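Local coordinates for xyloglucanase (Paenibacillus pabuli, PDB 2JEP), which hydrolyses xyloglucan of plant cell walls, acting as a family 5 glycoside hydrolase on the beta-1,4-glucan backbone, at residues 125-133 with 157-168. Numbering follows the deposited sequence.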
loop_
_atom_site.group_PDB
_atom_site.type_symbol
_atom_site.label_atom_id
_atom_site.label_comp_id
_atom_site.label_asym_id
_atom_site.label_seq_id
_atom_site.Cartn_x
_atom_site.Cartn_y
_atom_site.Cartn_z
ATOM N N TYR A 125 6.714 11.174 5.142
ATOM C CA TYR A 125 5.333 10.954 4.765
ATOM C C TYR A 125 4.918 9.595 5.334
ATOM O O TYR A 125 5.739 8.667 5.419
ATOM C CB TYR A 125 5.179 10.953 3.244
ATOM C CG TYR A 125 5.075 12.346 2.675
ATOM C CD1 TYR A 125 6.211 13.103 2.397
ATOM C CD2 TYR A 125 3.842 12.919 2.437
ATOM C CE1 TYR A 125 6.100 14.407 1.919
ATOM C CE2 TYR A 125 3.729 14.198 1.944
ATOM C CZ TYR A 125 4.845 14.932 1.689
ATOM O OH TYR A 125 4.692 16.228 1.182
ATOM N N VAL A 126 3.652 9.493 5.702
ATOM C CA VAL A 126 3.125 8.304 6.343
ATOM C C VAL A 126 1.769 7.996 5.743
ATOM O O VAL A 126 0.949 8.914 5.591
ATOM C CB VAL A 126 2.954 8.514 7.860
ATOM C CG1 VAL A 126 2.487 7.216 8.536
ATOM C CG2 VAL A 126 4.245 9.027 8.494
ATOM N N ILE A 127 1.542 6.720 5.406
ATOM C CA ILE A 127 0.245 6.268 4.924
ATOM C C ILE A 127 -0.286 5.239 5.926
ATOM O O ILE A 127 0.445 4.310 6.276
ATOM C CB ILE A 127 0.366 5.586 3.544
ATOM C CG1 ILE A 127 0.975 6.532 2.497
ATOM C CG2 ILE A 127 -0.999 5.010 3.095
ATOM C CD1 ILE A 127 1.443 5.829 1.224
ATOM N N ILE A 128 -1.529 5.400 6.384
ATOM C CA ILE A 128 -2.205 4.387 7.206
ATOM C C ILE A 128 -3.463 3.933 6.476
ATOM O O ILE A 128 -4.123 4.723 5.805
ATOM C CB ILE A 128 -2.551 4.858 8.629
ATOM C CG1 ILE A 128 -3.449 6.091 8.633
ATOM C CG2 ILE A 128 -1.272 5.060 9.399
ATOM C CD1 ILE A 128 -3.870 6.529 10.040
ATOM N N ASN A 129 -3.794 2.648 6.590
ATOM C CA ASN A 129 -4.914 2.080 5.841
ATOM C C ASN A 129 -5.820 1.214 6.723
ATOM O O ASN A 129 -5.682 1.212 7.955
ATOM C CB ASN A 129 -4.393 1.312 4.623
ATOM C CG ASN A 129 -3.729 -0.004 4.974
ATOM O OD1 ASN A 129 -3.724 -0.406 6.129
ATOM N ND2 ASN A 129 -3.203 -0.699 3.966
ATOM N N ILE A 130 -6.779 0.528 6.096
ATOM C CA ILE A 130 -7.493 -0.600 6.710
ATOM C C ILE A 130 -7.124 -1.797 5.856
ATOM O O ILE A 130 -7.386 -1.813 4.658
ATOM C CB ILE A 130 -9.006 -0.371 6.754
ATOM C CG1 ILE A 130 -9.335 0.813 7.667
ATOM C CG2 ILE A 130 -9.723 -1.666 7.163
ATOM C CD1 ILE A 130 -10.843 1.113 7.791
ATOM N N HIS A 131 -6.447 -2.786 6.456
ATOM C CA HIS A 131 -5.692 -3.761 5.661
ATOM C C HIS A 131 -6.311 -5.159 5.636
ATOM O O HIS A 131 -6.987 -5.545 4.654
ATOM C CB HIS A 131 -4.236 -3.759 6.159
ATOM C CG HIS A 131 -3.258 -4.377 5.217
ATOM N ND1 HIS A 131 -2.489 -3.631 4.346
ATOM C CD2 HIS A 131 -2.906 -5.671 5.022
ATOM C CE1 HIS A 131 -1.697 -4.442 3.666
ATOM N NE2 HIS A 131 -1.942 -5.687 4.042
ATOM N N GLY A 132 -6.138 -5.930 6.708
ATOM C CA GLY A 132 -6.654 -7.307 6.693
ATOM C C GLY A 132 -8.173 -7.396 6.596
ATOM O O GLY A 132 -8.730 -8.385 6.117
ATOM N N ASP A 133 -8.846 -6.345 7.087
ATOM C CA ASP A 133 -10.280 -6.350 7.196
ATOM C C ASP A 133 -10.994 -6.539 5.867
ATOM O O ASP A 133 -12.144 -6.954 5.856
ATOM C CB ASP A 133 -10.764 -5.034 7.800
ATOM C CG ASP A 133 -10.158 -4.738 9.157
ATOM O OD1 ASP A 133 -8.912 -4.660 9.260
ATOM O OD2 ASP A 133 -10.941 -4.584 10.139
ATOM N N TYR A 157 -17.952 0.554 8.348
ATOM C CA TYR A 157 -16.833 1.228 7.700
ATOM C C TYR A 157 -16.831 2.740 7.955
ATOM O O TYR A 157 -15.794 3.331 8.287
ATOM C CB TYR A 157 -16.890 0.903 6.207
ATOM C CG TYR A 157 -15.755 1.426 5.367
ATOM C CD1 TYR A 157 -14.481 0.878 5.470
ATOM C CD2 TYR A 157 -15.962 2.423 4.428
ATOM C CE1 TYR A 157 -13.456 1.295 4.646
ATOM C CE2 TYR A 157 -14.938 2.859 3.610
ATOM C CZ TYR A 157 -13.680 2.297 3.710
ATOM O OH TYR A 157 -12.668 2.754 2.881
ATOM N N LYS A 158 -17.997 3.372 7.803
ATOM C CA LYS A 158 -18.139 4.769 8.136
ATOM C C LYS A 158 -17.702 5.051 9.574
ATOM O O LYS A 158 -16.931 5.972 9.835
ATOM C CB LYS A 158 -19.588 5.226 7.901
ATOM C CG LYS A 158 -19.876 6.689 8.321
ATOM C CD LYS A 158 -21.370 6.963 8.201
ATOM C CE LYS A 158 -21.829 8.257 8.797
ATOM N NZ LYS A 158 -23.319 8.285 8.689
ATOM N N LYS A 159 -18.244 4.292 10.527
ATOM C CA LYS A 159 -17.943 4.555 11.933
ATOM C C LYS A 159 -16.464 4.329 12.253
ATOM O O LYS A 159 -15.883 5.078 13.051
ATOM C CB LYS A 159 -18.838 3.687 12.832
ATOM C CG LYS A 159 -20.310 4.074 12.818
ATOM C CD LYS A 159 -20.540 5.450 13.465
ATOM C CE LYS A 159 -21.999 5.721 13.822
ATOM N NZ LYS A 159 -22.063 7.028 14.573
ATOM N N VAL A 160 -15.858 3.304 11.635
ATOM C CA VAL A 160 -14.443 3.029 11.832
ATOM C C VAL A 160 -13.617 4.189 11.282
ATOM O O VAL A 160 -12.756 4.716 11.988
ATOM C CB VAL A 160 -14.083 1.668 11.221
ATOM C CG1 VAL A 160 -12.565 1.477 11.113
ATOM C CG2 VAL A 160 -14.727 0.572 12.058
ATOM N N TRP A 161 -13.877 4.635 10.040
ATOM C CA TRP A 161 -13.090 5.762 9.530
ATOM C C TRP A 161 -13.348 7.055 10.278
ATOM O O TRP A 161 -12.445 7.874 10.407
ATOM C CB TRP A 161 -13.248 5.957 8.013
ATOM C CG TRP A 161 -12.184 5.228 7.272
ATOM C CD1 TRP A 161 -12.325 4.171 6.405
ATOM C CD2 TRP A 161 -10.778 5.498 7.339
ATOM N NE1 TRP A 161 -11.104 3.791 5.946
ATOM C CE2 TRP A 161 -10.132 4.579 6.502
ATOM C CE3 TRP A 161 -10.006 6.455 8.003
ATOM C CZ2 TRP A 161 -8.749 4.569 6.343
ATOM C CZ3 TRP A 161 -8.642 6.429 7.840
ATOM C CH2 TRP A 161 -8.033 5.484 7.031
ATOM N N GLN A 162 -14.565 7.233 10.798
ATOM C CA GLN A 162 -14.818 8.437 11.606
ATOM C C GLN A 162 -13.832 8.481 12.764
ATOM O O GLN A 162 -13.254 9.533 13.080
ATOM C CB GLN A 162 -16.233 8.422 12.182
ATOM C CG GLN A 162 -17.353 8.838 11.292
ATOM C CD GLN A 162 -18.688 8.841 12.028
ATOM O OE1 GLN A 162 -18.770 8.415 13.170
ATOM N NE2 GLN A 162 -19.736 9.317 11.366
ATOM N N GLN A 163 -13.687 7.349 13.434
ATOM C CA GLN A 163 -12.808 7.265 14.607
ATOM C C GLN A 163 -11.336 7.393 14.269
ATOM O O GLN A 163 -10.594 8.076 14.965
ATOM C CB GLN A 163 -13.065 5.954 15.339
ATOM C CG GLN A 163 -14.433 5.860 15.961
ATOM C CD GLN A 163 -14.696 4.480 16.456
ATOM O OE1 GLN A 163 -14.196 4.088 17.518
ATOM N NE2 GLN A 163 -15.444 3.707 15.684
ATOM N N ILE A 164 -10.885 6.708 13.224
ATOM C CA ILE A 164 -9.452 6.811 12.861
ATOM C C ILE A 164 -9.161 8.254 12.450
ATOM O O ILE A 164 -8.177 8.865 12.883
ATOM C CB ILE A 164 -9.117 5.866 11.672
ATOM C CG1 ILE A 164 -9.366 4.400 12.013
ATOM C CG2 ILE A 164 -7.680 6.100 11.199
ATOM C CD1 ILE A 164 -9.457 3.482 10.785
ATOM N N ALA A 165 -10.022 8.825 11.609
ATOM C CA ALA A 165 -9.778 10.183 11.135
ATOM C C ALA A 165 -9.752 11.170 12.304
ATOM O O ALA A 165 -8.875 12.019 12.396
ATOM C CB ALA A 165 -10.813 10.604 10.086
ATOM N N THR A 166 -10.723 11.039 13.204
ATOM C CA THR A 166 -10.783 11.924 14.369
ATOM C C THR A 166 -9.476 11.837 15.184
ATOM O O THR A 166 -8.934 12.856 15.610
ATOM C CB THR A 166 -11.999 11.611 15.209
ATOM O OG1 THR A 166 -13.169 11.912 14.448
ATOM C CG2 THR A 166 -12.024 12.430 16.499
ATOM N N LYS A 167 -8.946 10.634 15.369
ATOM C CA LYS A 167 -7.724 10.450 16.168
ATOM C C LYS A 167 -6.555 11.241 15.570
ATOM O O LYS A 167 -5.703 11.770 16.287
ATOM C CB LYS A 167 -7.363 8.948 16.203
ATOM C CG LYS A 167 -6.224 8.529 17.112
ATOM C CD LYS A 167 -6.609 8.646 18.562
ATOM C CE LYS A 167 -5.513 8.131 19.481
ATOM N NZ LYS A 167 -5.837 8.498 20.881
ATOM N N PHE A 168 -6.513 11.329 14.235
ATOM C CA PHE A 168 -5.387 11.934 13.536
ATOM C C PHE A 168 -5.689 13.291 12.897
ATOM O O PHE A 168 -4.943 13.784 12.051
ATOM C CB PHE A 168 -4.899 10.946 12.468
ATOM C CG PHE A 168 -4.236 9.717 13.040
ATOM C CD1 PHE A 168 -2.924 9.775 13.479
ATOM C CD2 PHE A 168 -4.930 8.529 13.169
ATOM C CE1 PHE A 168 -2.334 8.674 14.060
ATOM C CE2 PHE A 168 -4.351 7.407 13.724
ATOM C CZ PHE A 168 -3.024 7.492 14.175
#
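Ile-130 pushes its side chain into a pocket formed by Tyr-157, Val-160, Trp-161 and Ile-164. From CB, the chain runs on extended (chi2 -179°). CG1 passes alongside the indole, 3.9 Å from Trp-161 NE1, and has Ile-164 CD1 at 4.1 Å. At the tip, CD1 takes the tightest approach of the contact, 3.3 Å from Trp-161 NE1. The same methyl meets Val-160 CG1 at 3.8 Å and also touches Tyr-157 CE1 and Ile-164 CD1. Trp-161 CD1 in turn lies against a face of the Tyr-157 ring, whose hydroxyl hydrogen-bonds to Ser-179 O. This is a beta-alpha unit of the eight-stranded TIM barrel: strand 125-128, the third, and the residues just past it pack outward against helix 150-167, which follows it in the chain. Trimming Trp-161 to an alanine would probably open a gap beside Ile-130 and leave Ile-164 CD1 without the indole face it packs on. Two residues earlier, at Ile-128, a chi1 of 58° sets CG1 amid N and C, which directs CD1 over one face of Phe-168, 4.1 Å from the ring centroid in a CH-pi contact. Ile-164 CG2 touches that same methyl at 4.0 Å, while Lys-167 CG lies near the rim of the opposite face of the phenyl ring.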